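Local structure of GDSL-like Lipase/Acylhydrolase family protein (Neisseria meningitidis, 4K7J) at residues T222-W227 / L245-N250; Q264-T269 / Q309-R314; Q109-R114 / G118-G123. The protein probably removes O-acetyl groups from peptidoglycan, as an SGNH-family (GDSL-like) esterase with a catalytic triad. All coordinates share one frame; numbering follows the deposited sequence.

Contact 1. Residues T222-W227 / L245-N250. With ACT (acetate ion), chain C.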
# COMPACT_ATOMS: atom_id res chain seq x y z
N THR A 222 -5.75 -13.00 -1.80
CA THR A 222 -6.62 -13.86 -0.99
C THR A 222 -6.08 -14.03 0.42
O THR A 222 -6.82 -14.40 1.33
CB THR A 222 -6.83 -15.25 -1.62
OG1 THR A 222 -5.56 -15.92 -1.77
CG2 THR A 222 -7.51 -15.12 -2.97
N GLN A 223 -4.80 -13.75 0.61
CA GLN A 223 -4.19 -13.91 1.93
C GLN A 223 -4.52 -12.77 2.89
O GLN A 223 -3.99 -12.75 4.00
CB GLN A 223 -2.68 -14.13 1.82
CG GLN A 223 -2.35 -15.48 1.18
CD GLN A 223 -0.90 -15.62 0.82
OE1 GLN A 223 -0.23 -14.63 0.54
NE2 GLN A 223 -0.39 -16.85 0.82
N TRP A 224 -5.39 -11.85 2.49
CA TRP A 224 -6.03 -10.97 3.46
C TRP A 224 -6.76 -11.80 4.53
O TRP A 224 -7.01 -11.33 5.65
CB TRP A 224 -7.01 -10.01 2.78
CG TRP A 224 -6.38 -8.90 1.97
CD1 TRP A 224 -5.11 -8.86 1.45
CD2 TRP A 224 -7.00 -7.66 1.60
NE1 TRP A 224 -4.91 -7.68 0.79
CE2 TRP A 224 -6.05 -6.93 0.85
CE3 TRP A 224 -8.26 -7.11 1.83
CZ2 TRP A 224 -6.34 -5.67 0.33
CZ3 TRP A 224 -8.54 -5.85 1.31
CH2 TRP A 224 -7.58 -5.14 0.57
N SER A 225 -7.11 -13.04 4.18
CA SER A 225 -7.77 -13.95 5.12
C SER A 225 -6.92 -14.26 6.37
O SER A 225 -7.45 -14.65 7.42
CB SER A 225 -8.19 -15.26 4.43
OG SER A 225 -7.07 -16.09 4.22
N LYS A 226 -5.61 -14.04 6.27
CA LYS A 226 -4.70 -14.15 7.41
C LYS A 226 -4.91 -13.05 8.44
O LYS A 226 -4.42 -13.15 9.56
CB LYS A 226 -3.24 -14.08 6.95
CG LYS A 226 -2.72 -15.27 6.15
CD LYS A 226 -1.26 -14.99 5.78
CE LYS A 226 -0.59 -16.14 5.04
NZ LYS A 226 0.82 -15.75 4.67
N TRP A 227 -5.59 -11.97 8.03
CA TRP A 227 -5.74 -10.80 8.90
C TRP A 227 -7.06 -10.90 9.67
O TRP A 227 -7.90 -11.75 9.36
CB TRP A 227 -5.66 -9.49 8.09
CG TRP A 227 -4.46 -9.37 7.20
CD1 TRP A 227 -3.29 -10.07 7.28
CD2 TRP A 227 -4.32 -8.49 6.07
NE1 TRP A 227 -2.44 -9.68 6.28
CE2 TRP A 227 -3.04 -8.72 5.52
CE3 TRP A 227 -5.16 -7.54 5.46
CZ2 TRP A 227 -2.57 -8.02 4.41
CZ3 TRP A 227 -4.69 -6.85 4.35
CH2 TRP A 227 -3.41 -7.11 3.82
N LEU A 245 -4.56 -2.02 -5.61
CA LEU A 245 -4.25 -3.42 -5.32
C LEU A 245 -3.19 -3.89 -6.30
O LEU A 245 -3.39 -3.87 -7.52
CB LEU A 245 -5.51 -4.29 -5.46
CG LEU A 245 -6.69 -3.93 -4.56
CD1 LEU A 245 -7.93 -4.70 -5.00
CD2 LEU A 245 -6.37 -4.19 -3.09
N SER A 246 -2.04 -4.28 -5.77
CA SER A 246 -0.93 -4.71 -6.63
C SER A 246 -0.45 -6.11 -6.25
O SER A 246 0.46 -6.26 -5.45
CB SER A 246 0.22 -3.68 -6.58
OG SER A 246 1.32 -4.09 -7.38
N TYR A 247 -1.10 -7.13 -6.82
CA TYR A 247 -0.72 -8.51 -6.57
C TYR A 247 -0.63 -9.21 -7.92
O TYR A 247 -0.72 -8.57 -8.95
CB TYR A 247 -1.77 -9.21 -5.70
CG TYR A 247 -1.91 -8.69 -4.27
CD1 TYR A 247 -1.12 -9.19 -3.24
CD2 TYR A 247 -2.87 -7.73 -3.96
CE1 TYR A 247 -1.27 -8.73 -1.94
CE2 TYR A 247 -3.03 -7.27 -2.66
CZ TYR A 247 -2.23 -7.78 -1.65
OH TYR A 247 -2.38 -7.32 -0.36
N GLY A 248 -0.44 -10.52 -7.92
CA GLY A 248 -0.47 -11.26 -9.17
C GLY A 248 0.78 -12.07 -9.41
O GLY A 248 0.71 -13.19 -9.90
N THR A 249 1.92 -11.51 -9.03
CA THR A 249 3.20 -12.18 -9.24
C THR A 249 3.29 -13.51 -8.49
O THR A 249 3.68 -14.52 -9.05
CB THR A 249 4.37 -11.27 -8.84
OG1 THR A 249 4.37 -10.12 -9.69
CG2 THR A 249 5.69 -11.99 -8.98
N ASN A 250 2.90 -13.51 -7.22
CA ASN A 250 2.95 -14.74 -6.45
C ASN A 250 1.84 -15.73 -6.81
O ASN A 250 2.09 -16.94 -6.87
CB ASN A 250 2.96 -14.43 -4.95
CG ASN A 250 4.18 -13.59 -4.55
OD1 ASN A 250 5.30 -14.06 -4.65
ND2 ASN A 250 3.95 -12.36 -4.12
C ACT C . 7.18 -11.07 -4.39
O ACT C . 8.24 -11.66 -4.04
OXT ACT C . 6.33 -10.81 -3.50
CH3 ACT C . 6.94 -10.66 -5.81
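W224 and Y247 meet through one polar bond. The indole NE1 of W224 donates to Y247 OH at 2.8 Å. The bond is nearly straight, with an angle of 165° at the hydrogen. The hydroxyl oxygen lies at the edge of the indole, in its plane. The two rings meet obliquely, their planes at 67°. In W224, CG anti to the carbonyl carbon (chi1 -73°) puts the indole beside the backbone N, and its turn about chi2 brings the NE1 edge to Y247. Farther along the same indole, CZ2 packs on L245 CD2 at 3.7 Å. L245 is on strand 242-246 of the central sheet. The contact thus joins the 3-10 segment after strand 208-215 to the C-terminal end of strand 242-246, in the alpha/beta fold of the SGNH hydrolases. W227 lies over one face of the W224 ring, its CZ3 3.4 Å above the plane and toward the rim.

Past Y247 the chain reads G248-T249-N250, the G-x-N motif that supplies the family asparagine. N250 ND2 donates to OXT of an acetate, probably from the crystallisation liquor, at 2.9 Å and almost straight. The acetate is also held by S62 N, G218 N and H351 NE2. This is consistent with the oxyanion hole of the family. T249 CG2 packs against the acetate methyl CH3 at 3.7 Å. Its OG1 is hydrogen-bonded to H63 NE2.

Contact 2. Residues Q264-T269 / Q309-R314; sequences QKWLDT and QQMQRR
The methyl of M311 sits almost squarely over the pyrrole ring of W266. Its CE is 3.8 Å from the centroid of that five-membered ring and only 8° off the ring normal. This is a CH-pi contact. The sulfur makes a Met-aromatic contact as well, with SD 4.7 Å from the same centroid, in an oblique position. The residues belong to helices 259-276 and 305-318. These are the helices of two successive beta-alpha-beta crossovers, which link strands 242-246, 281-286 and 322-325 of the parallel part of the alpha/beta sheet. Between 264-269 and 309-314 the nearest CA atoms are those of W266 and Q312, 8.2 Å apart.

M311 reaches the ring by extending first and then turning. CG lies opposite the backbone N (chi1 173°), and the bend at chi3 (75°) sets the methyl on the indole. Beside the contact, R314 NH2 forms a salt bridge with E263 OE1 on the opposing helix.

Q312 meets the benzo end of W266 instead. The amide stands nearly perpendicular to the indole plane. Its OE1 accepts from A287 N, and its NE2 is hydrogen-bonded to Y247 O. Bonds at both ends should fix the rotation of this buried amide. CG of Q312 packs on the same end of the indole. NE2 approaches the ring obliquely and comes within 3.5 Å of W266 CH2.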
# COMPACT_ATOMS: atom_id res chain seq x y z
N GLN A 264 -13.47 -15.34 -8.01
CA GLN A 264 -14.61 -15.05 -7.15
C GLN A 264 -14.16 -14.35 -5.86
O GLN A 264 -14.83 -13.44 -5.37
CB GLN A 264 -15.40 -16.31 -6.80
CG GLN A 264 -16.78 -16.02 -6.23
CD GLN A 264 -17.57 -17.27 -5.88
OE1 GLN A 264 -16.99 -18.28 -5.45
NE2 GLN A 264 -18.88 -17.22 -6.05
N LYS A 265 -13.02 -14.78 -5.32
CA LYS A 265 -12.49 -14.15 -4.11
C LYS A 265 -12.07 -12.73 -4.39
O LYS A 265 -12.32 -11.83 -3.59
CB LYS A 265 -11.33 -14.97 -3.53
CG LYS A 265 -11.83 -16.22 -2.83
CD LYS A 265 -10.72 -17.04 -2.24
CE LYS A 265 -11.29 -18.28 -1.53
NZ LYS A 265 -10.23 -19.02 -0.79
N TRP A 266 -11.45 -12.51 -5.54
CA TRP A 266 -11.04 -11.16 -5.94
C TRP A 266 -12.26 -10.25 -6.07
O TRP A 266 -12.28 -9.14 -5.54
CB TRP A 266 -10.24 -11.20 -7.24
CG TRP A 266 -8.78 -11.45 -7.04
CD1 TRP A 266 -8.19 -12.55 -6.49
CD2 TRP A 266 -7.71 -10.56 -7.40
NE1 TRP A 266 -6.82 -12.40 -6.47
CE2 TRP A 266 -6.50 -11.19 -7.03
CE3 TRP A 266 -7.66 -9.29 -7.99
CZ2 TRP A 266 -5.26 -10.59 -7.23
CZ3 TRP A 266 -6.42 -8.70 -8.20
CH2 TRP A 266 -5.24 -9.35 -7.82
N LEU A 267 -13.29 -10.72 -6.78
CA LEU A 267 -14.52 -9.94 -6.91
C LEU A 267 -15.14 -9.63 -5.54
O LEU A 267 -15.57 -8.52 -5.30
CB LEU A 267 -15.54 -10.69 -7.78
CG LEU A 267 -15.12 -10.73 -9.24
CD1 LEU A 267 -15.78 -11.88 -10.00
CD2 LEU A 267 -15.42 -9.39 -9.90
N ASP A 268 -15.18 -10.64 -4.67
CA ASP A 268 -15.64 -10.44 -3.29
C ASP A 268 -14.86 -9.35 -2.57
O ASP A 268 -15.44 -8.50 -1.89
CB ASP A 268 -15.55 -11.73 -2.48
CG ASP A 268 -16.56 -12.77 -2.92
OD1 ASP A 268 -17.50 -12.42 -3.67
OD2 ASP A 268 -16.42 -13.94 -2.50
N THR A 269 -13.54 -9.38 -2.72
CA THR A 269 -12.68 -8.40 -2.07
C THR A 269 -12.95 -6.98 -2.57
O THR A 269 -13.01 -6.04 -1.78
CB THR A 269 -11.18 -8.75 -2.23
OG1 THR A 269 -10.94 -10.10 -1.81
CG2 THR A 269 -10.32 -7.82 -1.39
N GLN A 309 -3.01 -12.80 -15.00
CA GLN A 309 -3.13 -11.44 -15.53
C GLN A 309 -4.50 -11.19 -16.18
O GLN A 309 -5.06 -10.09 -16.08
CB GLN A 309 -2.02 -11.16 -16.56
CG GLN A 309 -0.61 -11.08 -15.97
CD GLN A 309 0.45 -11.13 -17.05
OE1 GLN A 309 0.32 -11.85 -18.04
NE2 GLN A 309 1.50 -10.33 -16.87
N GLN A 310 -5.03 -12.21 -16.83
CA GLN A 310 -6.33 -12.08 -17.51
C GLN A 310 -7.46 -12.04 -16.50
O GLN A 310 -8.42 -11.29 -16.66
CB GLN A 310 -6.54 -13.21 -18.51
CG GLN A 310 -5.68 -13.07 -19.74
CD GLN A 310 -5.97 -14.13 -20.79
OE1 GLN A 310 -6.84 -14.99 -20.61
NE2 GLN A 310 -5.23 -14.07 -21.89
N MET A 311 -7.34 -12.84 -15.45
CA MET A 311 -8.31 -12.82 -14.38
C MET A 311 -8.36 -11.42 -13.78
O MET A 311 -9.45 -10.89 -13.53
CB MET A 311 -7.95 -13.83 -13.29
CG MET A 311 -8.85 -13.69 -12.07
SD MET A 311 -8.10 -14.41 -10.62
CE MET A 311 -6.87 -13.15 -10.27
N GLN A 312 -7.19 -10.82 -13.56
CA GLN A 312 -7.13 -9.50 -12.94
C GLN A 312 -7.90 -8.46 -13.74
O GLN A 312 -8.62 -7.63 -13.16
CB GLN A 312 -5.68 -9.03 -12.78
CG GLN A 312 -4.87 -9.86 -11.79
CD GLN A 312 -3.45 -9.36 -11.65
OE1 GLN A 312 -2.65 -9.50 -12.56
NE2 GLN A 312 -3.13 -8.75 -10.51
N ARG A 313 -7.74 -8.49 -15.06
CA ARG A 313 -8.47 -7.56 -15.90
C ARG A 313 -9.99 -7.81 -15.89
O ARG A 313 -10.76 -6.86 -15.82
CB ARG A 313 -7.92 -7.55 -17.34
CG ARG A 313 -8.54 -6.45 -18.17
CD ARG A 313 -8.28 -6.66 -19.64
NE ARG A 313 -6.92 -6.29 -20.01
CZ ARG A 313 -6.53 -5.05 -20.27
NH1 ARG A 313 -7.39 -4.04 -20.18
NH2 ARG A 313 -5.27 -4.81 -20.60
N ARG A 314 -10.41 -9.06 -15.93
CA ARG A 314 -11.84 -9.37 -15.80
C ARG A 314 -12.42 -8.85 -14.48
O ARG A 314 -13.53 -8.31 -14.44
CB ARG A 314 -12.09 -10.88 -15.87
CG ARG A 314 -11.94 -11.50 -17.24
CD ARG A 314 -12.58 -12.90 -17.28
NE ARG A 314 -11.96 -13.87 -16.38
CZ ARG A 314 -10.82 -14.50 -16.65
NH1 ARG A 314 -10.19 -14.26 -17.79
NH2 ARG A 314 -10.32 -15.37 -15.79

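Contact 3. Residues Q109-R114 / G118-G123; sequences QSLTSR and GDFPLG
F120 sends its ring against the end of strand 109-112, where it meets L111, T112 and S113. The apolar part of the contact is with L111. L111 CD2 and F120 CZ are 4.0 Å apart, and the two side chains cross at about a right angle. A CH-pi contact follows at S113, whose CB lies over one face of the ring, 4.1 Å from its centroid and toward the rim. Backbone atoms also meet the ring. L111 O is near the ring plane at the edge, 3.5 Å from F120 CE1. S113 N lies over a face, 3.6 Å from F120 CZ.

The hydrogen bonds run within the turn or leave it. T112 OG1 accepts from R114 N at 3.2 Å, which makes an ST turn just past the strand. S113 OG accepts from W227 NE1. D119, the centre of an inverse gamma turn, forms a salt bridge with K154 NZ through OD2. Backbone bonds pair L111 with L126 and S113 with G124.

Between the two segments the contact is therefore van der Waals and CH-pi, centred on F120. The polar groups of S113 and D119 remain engaged elsewhere in the fold.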
# COMPACT_ATOMS: atom_id res chain seq x y z
N GLN A 109 9.22 -4.72 18.45
CA GLN A 109 9.50 -5.87 17.59
C GLN A 109 8.37 -6.16 16.61
O GLN A 109 7.26 -6.48 17.03
CB GLN A 109 9.78 -7.12 18.42
CG GLN A 109 10.10 -8.34 17.54
CD GLN A 109 11.33 -8.12 16.66
OE1 GLN A 109 12.36 -7.61 17.13
NE2 GLN A 109 11.22 -8.49 15.38
N SER A 110 8.65 -6.06 15.31
CA SER A 110 7.62 -6.29 14.29
C SER A 110 7.32 -7.78 14.06
O SER A 110 8.13 -8.65 14.37
CB SER A 110 7.99 -5.64 12.96
OG SER A 110 9.17 -6.23 12.44
N LEU A 111 6.14 -8.03 13.52
CA LEU A 111 5.68 -9.37 13.17
C LEU A 111 4.78 -9.19 11.96
O LEU A 111 3.95 -8.27 11.94
CB LEU A 111 4.89 -9.98 14.33
CG LEU A 111 4.20 -11.30 14.01
CD1 LEU A 111 5.25 -12.38 13.89
CD2 LEU A 111 3.14 -11.67 15.06
N THR A 112 4.94 -10.02 10.93
CA THR A 112 4.08 -9.90 9.75
C THR A 112 3.37 -11.21 9.38
O THR A 112 3.74 -12.29 9.85
CB THR A 112 4.84 -9.40 8.50
OG1 THR A 112 5.41 -10.52 7.80
CG2 THR A 112 5.89 -8.37 8.85
N SER A 113 2.39 -11.12 8.50
CA SER A 113 1.58 -12.29 8.13
C SER A 113 2.25 -13.14 7.06
O SER A 113 1.73 -14.18 6.68
CB SER A 113 0.17 -11.87 7.68
OG SER A 113 0.22 -10.88 6.66
N ARG A 114 3.41 -12.70 6.58
CA ARG A 114 4.16 -13.47 5.60
C ARG A 114 4.36 -14.93 6.02
O ARG A 114 4.02 -15.85 5.28
CB ARG A 114 5.50 -12.80 5.30
CG ARG A 114 6.41 -13.62 4.39
CD ARG A 114 7.67 -12.83 4.03
NE ARG A 114 8.50 -13.55 3.06
CZ ARG A 114 9.52 -14.34 3.39
NH1 ARG A 114 9.85 -14.51 4.66
NH2 ARG A 114 10.21 -14.96 2.44
N GLY A 118 -1.67 -14.45 13.60
CA GLY A 118 -1.86 -13.50 14.67
C GLY A 118 -3.11 -12.69 14.41
O GLY A 118 -3.82 -12.89 13.42
N ASP A 119 -3.37 -11.78 15.32
CA ASP A 119 -4.51 -10.88 15.22
C ASP A 119 -4.06 -9.62 14.47
O ASP A 119 -3.89 -8.56 15.06
CB ASP A 119 -4.97 -10.57 16.65
CG ASP A 119 -6.27 -9.79 16.70
OD1 ASP A 119 -7.11 -9.93 15.79
OD2 ASP A 119 -6.46 -9.06 17.70
N PHE A 120 -3.86 -9.72 13.17
CA PHE A 120 -3.30 -8.61 12.41
C PHE A 120 -4.38 -7.60 12.00
O PHE A 120 -5.45 -7.99 11.56
CB PHE A 120 -2.59 -9.10 11.14
CG PHE A 120 -1.36 -9.96 11.40
CD1 PHE A 120 -0.17 -9.39 11.80
CD2 PHE A 120 -1.40 -11.33 11.17
CE1 PHE A 120 0.95 -10.16 12.02
CE2 PHE A 120 -0.28 -12.12 11.38
CZ PHE A 120 0.90 -11.53 11.80
N PRO A 121 -4.08 -6.30 12.12
CA PRO A 121 -4.97 -5.29 11.53
C PRO A 121 -4.68 -5.23 10.04
O PRO A 121 -3.72 -5.87 9.59
CB PRO A 121 -4.52 -4.00 12.21
CG PRO A 121 -3.05 -4.19 12.43
CD PRO A 121 -2.85 -5.69 12.66
N LEU A 122 -5.49 -4.48 9.28
CA LEU A 122 -5.29 -4.34 7.84
C LEU A 122 -3.82 -4.07 7.51
O LEU A 122 -3.21 -3.22 8.14
CB LEU A 122 -6.15 -3.21 7.28
CG LEU A 122 -6.00 -3.09 5.76
CD1 LEU A 122 -6.93 -4.06 5.09
CD2 LEU A 122 -6.23 -1.66 5.29
N GLY A 123 -3.26 -4.83 6.56
CA GLY A 123 -1.88 -4.63 6.13
C GLY A 123 -0.95 -5.77 6.53
O GLY A 123 0.14 -5.95 5.96

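How the contacts relate
Contact 1 lies between the other two and touches both. Its centre is about 12 Å from that of contact 2 and about 14 Å from that of contact 3. The Q312 amide ties helix 305-318 to 245-250, with NE2 2.9 Å from Y247 O. W224 CZ3 packs on T269 CG2 at 3.8 Å. Toward contact 3, K226 NZ is 2.7 Å from S113 O. This joins the SGNH hydrolase part of the chain to the N-terminal region. Contacts 2 and 3 do not touch, their nearest atoms being about 8 Å apart. Of the segments, 245-250 reaches the acetate site, through N250. The M311 and T112 side chains are about 11 and 14 Å from a bound EPE buffer molecule.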